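Lipoteichoic acid primase (Listeria monocytogenes, PDB 4UOP) is a sulfatase-family protein whose extracellular catalytic domain, modelled here, carries a magnesium ion in its metal site. Local coordinates at residues B[106-117]-B[161-172]. Sequence-based numbering, arbitrary orientation.
With MG (magnesium ion), chain J.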
loop_
_atom_site.group_PDB
_atom_site.type_symbol
_atom_site.label_atom_id
_atom_site.label_comp_id
_atom_site.label_asym_id
_atom_site.label_seq_id
_atom_site.Cartn_x
_atom_site.Cartn_y
_atom_site.Cartn_z
ATOM N N SER B 106 -0.938 4.810 4.429
ATOM C CA SER B 106 -0.453 5.459 5.647
ATOM C C SER B 106 -1.616 6.163 6.344
ATOM O O SER B 106 -1.852 7.345 6.139
ATOM C CB SER B 106 0.653 6.440 5.275
ATOM O OG SER B 106 1.295 6.942 6.432
ATOM N N ASN B 107 -2.336 5.428 7.179
ATOM C CA ASN B 107 -3.696 5.832 7.525
ATOM C C ASN B 107 -3.854 7.253 8.125
ATOM O O ASN B 107 -4.610 8.066 7.587
ATOM C CB ASN B 107 -4.413 4.758 8.338
ATOM C CG ASN B 107 -3.605 4.249 9.512
ATOM O OD1 ASN B 107 -2.613 4.850 9.927
ATOM N ND2 ASN B 107 -4.054 3.118 10.071
ATOM N N THR B 108 -3.110 7.564 9.184
ATOM C CA THR B 108 -3.200 8.874 9.808
ATOM C C THR B 108 -2.847 10.010 8.823
ATOM O O THR B 108 -3.570 10.990 8.724
ATOM C CB THR B 108 -2.298 8.992 11.046
ATOM O OG1 THR B 108 -2.531 7.884 11.925
ATOM C CG2 THR B 108 -2.588 10.294 11.784
ATOM N N ALA B 109 -1.736 9.842 8.106
ATOM C CA ALA B 109 -1.295 10.822 7.130
ATOM C C ALA B 109 -2.247 10.930 5.943
ATOM O O ALA B 109 -2.420 12.021 5.393
ATOM C CB ALA B 109 0.118 10.522 6.665
ATOM N N ASP B 110 -2.831 9.810 5.525
ATOM C CA ASP B 110 -3.830 9.819 4.464
ATOM C C ASP B 110 -5.101 10.566 4.889
ATOM O O ASP B 110 -5.736 11.219 4.063
ATOM C CB ASP B 110 -4.180 8.398 4.012
ATOM C CG ASP B 110 -3.039 7.720 3.269
ATOM O OD1 ASP B 110 -2.117 8.419 2.787
ATOM O OD2 ASP B 110 -3.082 6.485 3.140
ATOM N N ALA B 111 -5.449 10.490 6.170
ATOM C CA ALA B 111 -6.564 11.264 6.682
ATOM C C ALA B 111 -6.274 12.750 6.558
ATOM O O ALA B 111 -7.096 13.513 6.049
ATOM C CB ALA B 111 -6.856 10.887 8.120
ATOM N N GLU B 112 -5.092 13.167 7.019
ATOM C CA GLU B 112 -4.681 14.550 6.912
ATOM C C GLU B 112 -4.673 14.984 5.452
ATOM O O GLU B 112 -5.162 16.068 5.133
ATOM C CB GLU B 112 -3.298 14.741 7.512
ATOM C CG GLU B 112 -3.242 14.586 9.033
ATOM C CD GLU B 112 -1.889 15.009 9.576
ATOM O OE1 GLU B 112 -1.631 16.223 9.624
ATOM O OE2 GLU B 112 -1.082 14.114 9.928
ATOM N N TRP B 113 -4.099 14.148 4.586
ATOM C CA TRP B 113 -4.060 14.437 3.148
ATOM C C TRP B 113 -5.454 14.743 2.596
ATOM O O TRP B 113 -5.653 15.744 1.867
ATOM C CB TRP B 113 -3.432 13.265 2.369
ATOM C CG TRP B 113 -3.444 13.512 0.894
ATOM C CD1 TRP B 113 -4.438 13.203 0.024
ATOM C CD2 TRP B 113 -2.445 14.196 0.131
ATOM N NE1 TRP B 113 -4.116 13.633 -1.244
ATOM C CE2 TRP B 113 -2.895 14.242 -1.205
ATOM C CE3 TRP B 113 -1.206 14.757 0.442
ATOM C CZ2 TRP B 113 -2.152 14.836 -2.222
ATOM C CZ3 TRP B 113 -0.469 15.344 -0.572
ATOM C CH2 TRP B 113 -0.939 15.373 -1.881
ATOM N N SER B 114 -6.389 13.844 2.892
ATOM C CA SER B 114 -7.773 13.941 2.429
ATOM C C SER B 114 -8.434 15.224 2.904
ATOM O O SER B 114 -9.075 15.938 2.134
ATOM C CB SER B 114 -8.579 12.737 2.939
ATOM O OG SER B 114 -8.192 11.562 2.284
ATOM N N VAL B 115 -8.248 15.527 4.178
ATOM C CA VAL B 115 -8.870 16.698 4.760
ATOM C C VAL B 115 -8.276 18.004 4.216
ATOM O O VAL B 115 -9.023 18.912 3.819
ATOM C CB VAL B 115 -8.815 16.631 6.299
ATOM C CG1 VAL B 115 -9.334 17.914 6.924
ATOM C CG2 VAL B 115 -9.625 15.429 6.774
ATOM N N TYR B 116 -6.955 18.106 4.160
ATOM C CA TYR B 116 -6.336 19.364 3.734
ATOM C C TYR B 116 -6.513 19.641 2.229
ATOM O O TYR B 116 -6.648 20.801 1.844
ATOM C CB TYR B 116 -4.845 19.417 4.059
ATOM C CG TYR B 116 -4.473 19.139 5.502
ATOM C CD1 TYR B 116 -5.326 19.451 6.537
ATOM C CD2 TYR B 116 -3.242 18.571 5.816
ATOM C CE1 TYR B 116 -4.975 19.180 7.852
ATOM C CE2 TYR B 116 -2.886 18.297 7.117
ATOM C CZ TYR B 116 -3.756 18.594 8.131
ATOM O OH TYR B 116 -3.408 18.303 9.437
ATOM N N THR B 117 -6.462 18.590 1.410
ATOM C CA THR B 117 -6.372 18.742 -0.048
ATOM C C THR B 117 -7.679 18.499 -0.790
ATOM O O THR B 117 -7.807 18.937 -1.942
ATOM C CB THR B 117 -5.304 17.808 -0.691
ATOM O OG1 THR B 117 -5.734 16.438 -0.652
ATOM C CG2 THR B 117 -3.972 17.956 -0.003
ATOM N N TYR B 161 6.155 10.572 8.536
ATOM C CA TYR B 161 5.363 10.698 7.307
ATOM C C TYR B 161 5.704 11.940 6.480
ATOM O O TYR B 161 4.870 12.412 5.702
ATOM C CB TYR B 161 3.854 10.699 7.617
ATOM C CG TYR B 161 3.424 9.699 8.668
ATOM C CD1 TYR B 161 3.784 8.358 8.572
ATOM C CD2 TYR B 161 2.654 10.097 9.756
ATOM C CE1 TYR B 161 3.391 7.445 9.539
ATOM C CE2 TYR B 161 2.245 9.189 10.727
ATOM C CZ TYR B 161 2.622 7.867 10.620
ATOM O OH TYR B 161 2.203 6.978 11.594
ATOM N N ASN B 162 6.918 12.459 6.644
ATOM C CA ASN B 162 7.362 13.619 5.887
ATOM C C ASN B 162 6.530 14.881 6.205
ATOM O O ASN B 162 6.401 15.759 5.362
ATOM C CB ASN B 162 7.304 13.309 4.389
ATOM C CG ASN B 162 8.135 14.258 3.554
ATOM O OD1 ASN B 162 9.241 14.608 3.929
ATOM N ND2 ASN B 162 7.611 14.663 2.399
ATOM N N ARG B 163 5.996 14.970 7.420
ATOM C CA ARG B 163 5.139 16.104 7.803
ATOM C C ARG B 163 5.868 17.452 7.724
ATOM O O ARG B 163 5.261 18.465 7.347
ATOM C CB ARG B 163 4.556 15.919 9.207
ATOM C CG ARG B 163 3.297 15.074 9.231
ATOM C CD ARG B 163 2.997 14.586 10.642
ATOM N NE ARG B 163 1.699 13.898 10.730
ATOM C CZ ARG B 163 1.424 12.921 11.603
ATOM N NH1 ARG B 163 2.344 12.491 12.469
ATOM N NH2 ARG B 163 0.227 12.351 11.616
ATOM N N ASP B 164 7.158 17.451 8.058
ATOM C CA ASP B 164 7.963 18.678 8.022
ATOM C C ASP B 164 8.148 19.250 6.606
ATOM O O ASP B 164 8.425 20.435 6.461
ATOM C CB ASP B 164 9.305 18.506 8.749
ATOM C CG ASP B 164 10.148 17.371 8.214
ATOM O OD1 ASP B 164 9.798 16.756 7.177
ATOM O OD2 ASP B 164 11.187 17.091 8.861
ATOM N N GLU B 165 7.966 18.426 5.576
ATOM C CA GLU B 165 7.831 18.923 4.186
ATOM C C GLU B 165 6.381 19.079 3.726
ATOM O O GLU B 165 6.046 20.000 2.970
ATOM C CB GLU B 165 8.549 17.975 3.225
ATOM C CG GLU B 165 10.029 17.797 3.518
ATOM C CD GLU B 165 10.813 19.093 3.400
ATOM O OE1 GLU B 165 10.445 19.948 2.554
ATOM O OE2 GLU B 165 11.803 19.258 4.150
ATOM N N PHE B 166 5.521 18.159 4.142
ATOM C CA PHE B 166 4.118 18.177 3.734
ATOM C C PHE B 166 3.375 19.416 4.229
ATOM O O PHE B 166 2.587 20.004 3.497
ATOM C CB PHE B 166 3.432 16.895 4.208
ATOM C CG PHE B 166 1.949 16.893 4.046
ATOM C CD1 PHE B 166 1.370 17.030 2.788
ATOM C CD2 PHE B 166 1.123 16.758 5.154
ATOM C CE1 PHE B 166 -0.005 17.020 2.646
ATOM C CE2 PHE B 166 -0.251 16.744 5.009
ATOM C CZ PHE B 166 -0.812 16.880 3.754
ATOM N N TYR B 167 3.618 19.810 5.468
ATOM C CA TYR B 167 2.884 20.929 6.028
ATOM C C TYR B 167 3.161 22.257 5.281
ATOM O O TYR B 167 2.210 22.977 4.968
ATOM C CB TYR B 167 3.078 21.021 7.541
ATOM C CG TYR B 167 2.419 19.909 8.345
ATOM C CD1 TYR B 167 1.290 19.226 7.887
ATOM C CD2 TYR B 167 2.904 19.570 9.598
ATOM C CE1 TYR B 167 0.687 18.237 8.651
ATOM C CE2 TYR B 167 2.315 18.588 10.354
ATOM C CZ TYR B 167 1.207 17.922 9.872
ATOM O OH TYR B 167 0.618 16.944 10.636
ATOM N N PRO B 168 4.437 22.556 4.960
ATOM C CA PRO B 168 4.778 23.654 4.033
ATOM C C PRO B 168 4.195 23.484 2.634
ATOM O O PRO B 168 3.736 24.463 2.048
ATOM C CB PRO B 168 6.310 23.590 3.951
ATOM C CG PRO B 168 6.740 22.945 5.210
ATOM C CD PRO B 168 5.635 22.030 5.640
ATOM N N ALA B 169 4.204 22.256 2.111
ATOM C CA ALA B 169 3.630 21.977 0.806
ATOM C C ALA B 169 2.168 22.388 0.713
ATOM O O ALA B 169 1.736 22.898 -0.323
ATOM C CB ALA B 169 3.785 20.501 0.446
ATOM N N VAL B 170 1.388 22.140 1.769
ATOM C CA VAL B 170 -0.024 22.545 1.755
ATOM C C VAL B 170 -0.238 23.966 2.244
ATOM O O VAL B 170 -1.360 24.450 2.247
ATOM C CB VAL B 170 -0.970 21.571 2.520
ATOM C CG1 VAL B 170 -1.026 20.230 1.819
ATOM C CG2 VAL B 170 -0.572 21.406 3.984
ATOM N N GLY B 171 0.828 24.635 2.667
ATOM C CA GLY B 171 0.756 26.053 2.976
ATOM C C GLY B 171 0.306 26.394 4.384
ATOM O O GLY B 171 -0.210 27.479 4.599
ATOM N N PHE B 172 0.513 25.493 5.351
ATOM C CA PHE B 172 0.379 25.875 6.748
ATOM C C PHE B 172 1.448 26.929 7.049
ATOM O O PHE B 172 2.603 26.764 6.650
ATOM C CB PHE B 172 0.533 24.676 7.714
ATOM C CG PHE B 172 -0.744 23.899 7.952
ATOM C CD1 PHE B 172 -1.765 24.437 8.720
ATOM C CD2 PHE B 172 -0.910 22.626 7.443
ATOM C CE1 PHE B 172 -2.934 23.746 8.935
ATOM C CE2 PHE B 172 -2.079 21.912 7.664
ATOM C CZ PHE B 172 -3.091 22.474 8.415
HETATM MG MG MG J . -4.199 7.111 12.937
HETATM O O HOH W 1 -2.710 5.470 12.974
HETATM O O HOH W 2 -0.176 7.607 12.890
#
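Glu-112 and Arg-163 join two nearly parallel helices, 107-117 and 163-169, through a buried carboxylate whose four hydrogen bonds are shared between its two oxygens. Arg-163 comes side-on: NE and NH2 both donate to Glu-112 OE2, the NH2 bond being 2.8 Å long and bent to 144°. OE2 lies near the guanidinium plane, although the carboxylate itself is turned 41° from it. The other oxygen takes two phenols, Tyr-167 OH at 2.6 Å from OE1 on the syn lone pair and Tyr-116 OH at 2.7 Å from OE1 on the anti lone pair. With two donors on each oxygen, the rotation of the carboxylate is largely fixed.

A second shell holds these donors in place. Tyr-161 CD2 sits over the centre of the Arg-163 guanidinium, 3.5 Å above its plane, while Thr-108 CG2 touches its edge. Phe-172 points its edge at one face of Tyr-116 in a T-shaped pair, with CE2 above the middle of the ring. Phe-166, its CG anti to the backbone N (chi1 171°), reaches between Trp-113 and Tyr-116 and meets both rim to rim; its CE1 is 3.4 Å from Trp-113 CE3. Thr-152 of strand 149-153 and Ile-219 of strand 214-219, in the central mixed sheet, pack against Tyr-116 of this aromatic cluster.

At the N-terminal end of helix 107-117, Thr-108 OG1 binds the magnesium ion at 2.1 Å, alongside Glu-66, Asp-284 and His-285. A water 2.6 Å from Thr-108 OG1 is also 2.8 Å from Tyr-161 OH, linking segment 161-172 to the metal ligand. Four donors and a neighbouring positive charge would be expected to keep Glu-112 ionised despite its burial. A single carboxylate thus bridges the two helices one turn along from the magnesium ligand Thr-108.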